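Local coordinates for 2-c-methyl-d-erythritol 2,4-cyclodiphosphate synthase (Plasmodium falciparum, PDB 4C81) that catalyses the cyclisation of 4-diphosphocytidyl-2-C-methyl-D-erythritol 2-phosphate to 2-C-methyl-D-erythritol 2,4-cyclodiphosphate with release of CMP, in non-mevalonate isoprenoid biosynthesis, at the interface of chains A and B. Numbering follows the deposited sequence. Chains: chain A/B, 2-c-methyl-d-erythritol 2,4-cyclodiphosphate synthase.

Contact 1 and contact 2 are two patches of one subunit boundary in the IspF homotrimer, their C-alpha centres about 19 Å apart. Strand 9-21 of chain B runs through both: B:Arg9 to B:Gln12 lie in contact 2, and B:Tyr14 to B:His17 in contact 1. Chain A answers with strands 114-124 and 152-157 in both patches, adding strand 170-181 in contact 2 and the loop 158-160 in contact 1. Contact 2 combines side-chain hydrogen bonds to strand 9-21 with the packing of A:Leu178 on B:Ile10; contact 1 uses apolar ring contacts and a salt bridge next to B:Asp15 and B:His17, which bind zinc and CDP.

Contact 1: the interface of chains A and B. Residues chain A 124, 157-160; chain B 14-17, 172.
B:Tyr14, B:Ile16 and A:Lys157 bury most surface where strand 9-21 of chain B meets the end of strand 152-157 and the following loop of chain A. B:Tyr14 has CG anti to its backbone N (chi1 167°), and its ring crosses A:Ile124 at about a right angle. Methyl CD1 of A:Ile124 sits over the centre of one face, 3.8 Å from B:Tyr14 CE2, while CB of A:Lys157 lies at the ring edge, in plane. The phenol OH donates to B:Glu172 OE1 at 3.0 Å, from above the carboxylate plane, which helps to hold the ring's tip beside A:His159 CD2. B:Ile16, its CG1 also anti to N, lays CD1 over the imidazole face of A:His159, offset toward the rim and 3.7 Å from CE1. A:Lys157 bends at chi2 and chi3, so that NZ forms a salt bridge with B:Asp15 OD1 at 3.0 Å, meeting it well above the carboxylate plane. Water 1 links the same NZ to B:Tyr14 O. Water 2 is held by A:Glu160 OE2 at 2.7 Å, by B:Ile16 O at 2.7 Å and, at longer range, by B:Asp15 OD1. B:Asp15 and B:His17 are zinc ligands and line the CDP pocket, so the lysine probably helps to position B:Asp15 and may favour its charged form. The patch probably helps to brace the active site, which lies at the subunit boundary.

Contact 2: the interface of chains A and B. Residues chain A 118, 120, 153, 176-178; chain B 5, 8-12, 72, 75-76, 78, 178.
Side chains of strands 114-124, 152-157 and 170-181 of chain A reach strand 9-21 and helix 64-77 of chain B in a mixed polar and apolar seam of the trimer. A:Asn118 can be followed outward. Its CB lies near B:Arg9 NH1, and chi1 of 75° puts CG in the crowded position between backbone N and carbonyl carbon. CG lies opposite the backbone N and O of B:Ile10, and the amide closes a two-bond ring with that residue. OD1 accepts from B:Ile10 N at 2.9 Å, in its carbonyl plane and on a lone pair; ND2 returns a bond to B:Ile10 O at 2.9 Å, on a lone pair of that carbonyl and nearly in the amide plane. The pairing fixes the amide's rotation. ND2 also meets water 3 at 2.9 Å, and this water in turn meets B:Gly75 O near the end of helix 64-77.

Two residues farther along each strand, A:Asp120 has CG anti to N, and OD2 takes the amide N-H of B:Gln12 on its anti lone pair, with the bond almost straight (167° at the hydrogen). The other oxygen, OD1, is held by A:Ser153 OG at 2.8 Å from above the carboxylate plane, so both carboxylate oxygens are gripped beside B:Gly75, where the glycine CA packs against A:Asp120 CG, an approach that the lack of a side chain probably permits.

A:Leu178 crosses B:Ile10 obliquely: CG rests on B:Ile10 CB at 3.6 Å, and CD1 reaches on toward B:Ile8 and B:Leu178. Behind the seam, the guanidinium of B:Arg9 ties B:Tyr5 O to B:Ala76 O, both acceptors at its edge, and so probably steadies the start of strand 9-21. Finally, A:Asn176 ND2 donates to B:Gln12 OE1 at 2.9 Å from above the carbonyl plane, the two amide planes turned 77° apart.

Contact 1: the interface of chains A and B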
# COMPACT_ATOMS: atom_id res chain seq x y z
N ILE A 124 4.64 -10.05 3.01
CA ILE A 124 5.87 -9.70 3.70
C ILE A 124 6.05 -10.73 4.80
O ILE A 124 5.27 -10.79 5.75
CB ILE A 124 5.86 -8.27 4.28
CG1 ILE A 124 5.43 -7.27 3.20
CG2 ILE A 124 7.25 -7.92 4.82
CD1 ILE A 124 5.36 -5.84 3.68
N LYS A 157 8.26 -10.95 -0.08
CA LYS A 157 9.48 -10.24 0.30
C LYS A 157 9.74 -10.48 1.78
O LYS A 157 8.81 -10.47 2.58
CB LYS A 157 9.31 -8.73 0.07
CG LYS A 157 9.18 -8.32 -1.39
CD LYS A 157 10.51 -8.36 -2.12
CE LYS A 157 11.42 -7.21 -1.71
NZ LYS A 157 12.54 -7.01 -2.67
N THR A 158 11.00 -10.70 2.14
CA THR A 158 11.37 -10.78 3.56
C THR A 158 11.37 -9.38 4.17
O THR A 158 11.20 -8.39 3.46
CB THR A 158 12.77 -11.41 3.79
OG1 THR A 158 13.79 -10.50 3.38
CG2 THR A 158 12.91 -12.73 3.04
N HIS A 159 11.57 -9.32 5.48
CA HIS A 159 11.76 -8.04 6.18
C HIS A 159 13.19 -7.91 6.73
O HIS A 159 13.40 -7.27 7.77
CB HIS A 159 10.72 -7.92 7.30
CG HIS A 159 10.38 -6.51 7.66
ND1 HIS A 159 10.91 -5.88 8.76
CD2 HIS A 159 9.58 -5.61 7.05
CE1 HIS A 159 10.44 -4.65 8.82
NE2 HIS A 159 9.62 -4.46 7.80
N GLU A 160 14.15 -8.51 6.03
CA GLU A 160 15.59 -8.40 6.34
C GLU A 160 15.94 -8.84 7.77
O GLU A 160 16.90 -8.34 8.36
CB GLU A 160 16.08 -6.97 6.07
CG GLU A 160 15.98 -6.54 4.62
CD GLU A 160 16.91 -7.31 3.70
OE1 GLU A 160 18.03 -7.65 4.12
OE2 GLU A 160 16.52 -7.58 2.54
N TYR B 14 6.96 -3.38 -3.23
CA TYR B 14 7.49 -3.11 -1.91
C TYR B 14 8.96 -3.52 -1.87
O TYR B 14 9.35 -4.51 -2.48
CB TYR B 14 6.71 -3.88 -0.85
CG TYR B 14 7.38 -3.91 0.50
CD1 TYR B 14 7.29 -2.83 1.36
CD2 TYR B 14 8.12 -5.02 0.90
CE1 TYR B 14 7.91 -2.85 2.60
CE2 TYR B 14 8.74 -5.05 2.14
CZ TYR B 14 8.63 -3.97 2.98
OH TYR B 14 9.25 -4.00 4.21
N ASP B 15 9.77 -2.74 -1.16
CA ASP B 15 11.14 -3.15 -0.89
C ASP B 15 11.62 -2.55 0.43
O ASP B 15 11.10 -1.53 0.89
CB ASP B 15 12.06 -2.74 -2.03
CG ASP B 15 13.40 -3.46 -2.00
OD1 ASP B 15 13.51 -4.54 -1.36
OD2 ASP B 15 14.35 -2.95 -2.63
N ILE B 16 12.60 -3.22 1.02
CA ILE B 16 13.24 -2.79 2.26
C ILE B 16 14.71 -3.19 2.20
O ILE B 16 15.05 -4.28 1.73
CB ILE B 16 12.55 -3.43 3.51
CG1 ILE B 16 13.28 -3.03 4.80
CG2 ILE B 16 12.48 -4.95 3.38
CD1 ILE B 16 12.56 -3.44 6.08
N HIS B 17 15.59 -2.28 2.64
CA HIS B 17 17.00 -2.61 2.81
C HIS B 17 17.55 -2.06 4.11
O HIS B 17 17.10 -1.02 4.59
CB HIS B 17 17.82 -2.12 1.61
CG HIS B 17 17.64 -2.97 0.39
ND1 HIS B 17 18.13 -4.25 0.29
CD2 HIS B 17 17.00 -2.72 -0.78
CE1 HIS B 17 17.81 -4.76 -0.89
NE2 HIS B 17 17.12 -3.85 -1.56
N GLU B 172 12.34 1.77 3.62
CA GLU B 172 11.42 1.01 2.79
C GLU B 172 10.66 1.88 1.80
O GLU B 172 10.60 3.11 1.94
CB GLU B 172 10.49 0.12 3.63
CG GLU B 172 9.46 0.80 4.50
CD GLU B 172 8.63 -0.20 5.32
OE1 GLU B 172 9.13 -1.32 5.58
OE2 GLU B 172 7.49 0.14 5.70
O HOH W 1 11.05 -5.31 -4.45
O HOH W 2 15.15 -6.69 0.43

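Contact 2: the interface of chains A and B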
# COMPACT_ATOMS: atom_id res chain seq x y z
N ASN A 118 -7.49 -6.62 -12.32
CA ASN A 118 -6.43 -7.49 -11.81
C ASN A 118 -6.23 -7.27 -10.32
O ASN A 118 -6.73 -6.31 -9.75
CB ASN A 118 -5.12 -7.25 -12.56
CG ASN A 118 -4.44 -5.96 -12.16
OD1 ASN A 118 -5.04 -4.89 -12.24
ND2 ASN A 118 -3.20 -6.06 -11.70
N ASP A 120 -2.97 -7.55 -7.36
CA ASP A 120 -1.53 -7.68 -7.10
C ASP A 120 -1.36 -7.79 -5.59
O ASP A 120 -1.80 -6.92 -4.84
CB ASP A 120 -0.75 -6.47 -7.64
CG ASP A 120 0.77 -6.68 -7.60
OD1 ASP A 120 1.22 -7.83 -7.40
OD2 ASP A 120 1.51 -5.70 -7.79
N SER A 153 -1.44 -11.59 -9.50
CA SER A 153 -0.03 -11.59 -9.14
C SER A 153 0.09 -11.80 -7.64
O SER A 153 -0.65 -11.20 -6.86
CB SER A 153 0.62 -10.26 -9.51
OG SER A 153 1.90 -10.13 -8.92
N ASN A 176 -3.90 -5.47 -3.57
CA ASN A 176 -4.32 -4.30 -4.34
C ASN A 176 -5.12 -4.76 -5.54
O ASN A 176 -4.69 -5.64 -6.28
CB ASN A 176 -3.10 -3.52 -4.81
CG ASN A 176 -2.19 -3.13 -3.68
OD1 ASN A 176 -2.32 -2.04 -3.12
ND2 ASN A 176 -1.29 -4.03 -3.30
N ILE A 177 -6.29 -4.14 -5.73
CA ILE A 177 -7.22 -4.60 -6.76
C ILE A 177 -7.88 -3.44 -7.50
O ILE A 177 -8.03 -2.35 -6.95
CB ILE A 177 -8.29 -5.51 -6.11
CG1 ILE A 177 -8.99 -6.37 -7.17
CG2 ILE A 177 -9.29 -4.69 -5.29
CD1 ILE A 177 -9.80 -7.48 -6.57
N LEU A 178 -8.24 -3.69 -8.76
CA LEU A 178 -9.09 -2.78 -9.52
C LEU A 178 -10.37 -3.53 -9.85
O LEU A 178 -10.32 -4.69 -10.26
CB LEU A 178 -8.42 -2.35 -10.81
CG LEU A 178 -7.26 -1.37 -10.69
CD1 LEU A 178 -6.63 -1.17 -12.06
CD2 LEU A 178 -7.69 -0.03 -10.10
N TYR B 5 -6.40 -10.96 -19.77
CA TYR B 5 -6.91 -9.63 -19.43
C TYR B 5 -6.01 -8.55 -20.02
O TYR B 5 -4.80 -8.53 -19.78
CB TYR B 5 -7.01 -9.48 -17.91
CG TYR B 5 -7.44 -8.11 -17.43
CD1 TYR B 5 -8.75 -7.67 -17.62
CD2 TYR B 5 -6.54 -7.25 -16.79
CE1 TYR B 5 -9.15 -6.40 -17.19
CE2 TYR B 5 -6.93 -5.99 -16.36
CZ TYR B 5 -8.24 -5.57 -16.56
OH TYR B 5 -8.64 -4.32 -16.13
N ILE B 8 -7.02 -2.04 -17.88
CA ILE B 8 -6.18 -1.29 -16.96
C ILE B 8 -5.69 -2.19 -15.83
O ILE B 8 -6.44 -3.02 -15.32
CB ILE B 8 -6.93 -0.04 -16.40
CG1 ILE B 8 -5.97 0.85 -15.61
CG2 ILE B 8 -8.12 -0.46 -15.54
CD1 ILE B 8 -6.57 2.19 -15.22
N ARG B 9 -4.42 -2.04 -15.47
CA ARG B 9 -3.78 -2.88 -14.45
C ARG B 9 -3.15 -2.04 -13.34
O ARG B 9 -2.52 -1.02 -13.61
CB ARG B 9 -2.70 -3.76 -15.08
CG ARG B 9 -3.27 -4.98 -15.81
CD ARG B 9 -2.22 -5.67 -16.67
NE ARG B 9 -2.74 -6.89 -17.27
CZ ARG B 9 -2.79 -8.09 -16.68
NH1 ARG B 9 -2.33 -8.27 -15.44
NH2 ARG B 9 -3.29 -9.13 -17.35
N ILE B 10 -3.35 -2.49 -12.11
CA ILE B 10 -2.75 -1.90 -10.91
C ILE B 10 -1.58 -2.76 -10.45
O ILE B 10 -1.63 -3.99 -10.49
CB ILE B 10 -3.79 -1.77 -9.76
CG1 ILE B 10 -3.20 -1.00 -8.56
CG2 ILE B 10 -4.28 -3.13 -9.30
CD1 ILE B 10 -4.23 -0.63 -7.52
N GLY B 11 -0.52 -2.09 -10.00
CA GLY B 11 0.62 -2.77 -9.40
C GLY B 11 1.10 -2.05 -8.16
O GLY B 11 1.04 -0.83 -8.07
N GLN B 12 1.56 -2.83 -7.18
CA GLN B 12 2.21 -2.30 -6.00
C GLN B 12 3.50 -3.06 -5.76
O GLN B 12 3.50 -4.28 -5.67
CB GLN B 12 1.33 -2.42 -4.77
CG GLN B 12 1.94 -1.79 -3.53
CD GLN B 12 1.09 -1.97 -2.31
OE1 GLN B 12 0.98 -3.07 -1.78
NE2 GLN B 12 0.47 -0.89 -1.86
N SER B 72 6.52 -3.38 -8.96
CA SER B 72 5.17 -2.84 -9.19
C SER B 72 4.73 -3.12 -10.63
O SER B 72 3.59 -3.51 -10.87
CB SER B 72 5.09 -1.34 -8.87
OG SER B 72 5.57 -0.52 -9.92
N GLY B 75 4.33 -6.93 -10.97
CA GLY B 75 3.10 -7.25 -10.25
C GLY B 75 1.86 -6.90 -11.04
O GLY B 75 0.91 -7.69 -11.12
N ALA B 76 1.86 -5.72 -11.64
CA ALA B 76 0.73 -5.25 -12.45
C ALA B 76 0.43 -6.20 -13.62
O ALA B 76 -0.73 -6.43 -13.94
CB ALA B 76 1.00 -3.85 -12.97
N GLY B 78 1.33 -9.43 -13.82
CA GLY B 78 1.25 -10.83 -13.41
C GLY B 78 2.51 -11.63 -13.69
O GLY B 78 2.46 -12.86 -13.71
N LEU B 178 -0.19 2.42 -12.34
CA LEU B 178 -1.25 1.99 -13.24
C LEU B 178 -0.63 1.77 -14.61
O LEU B 178 0.17 2.60 -15.07
CB LEU B 178 -2.34 3.04 -13.36
CG LEU B 178 -3.26 3.22 -12.16
CD1 LEU B 178 -4.18 4.40 -12.41
CD2 LEU B 178 -4.07 1.96 -11.86
O HOH W 3 -1.72 -8.55 -11.40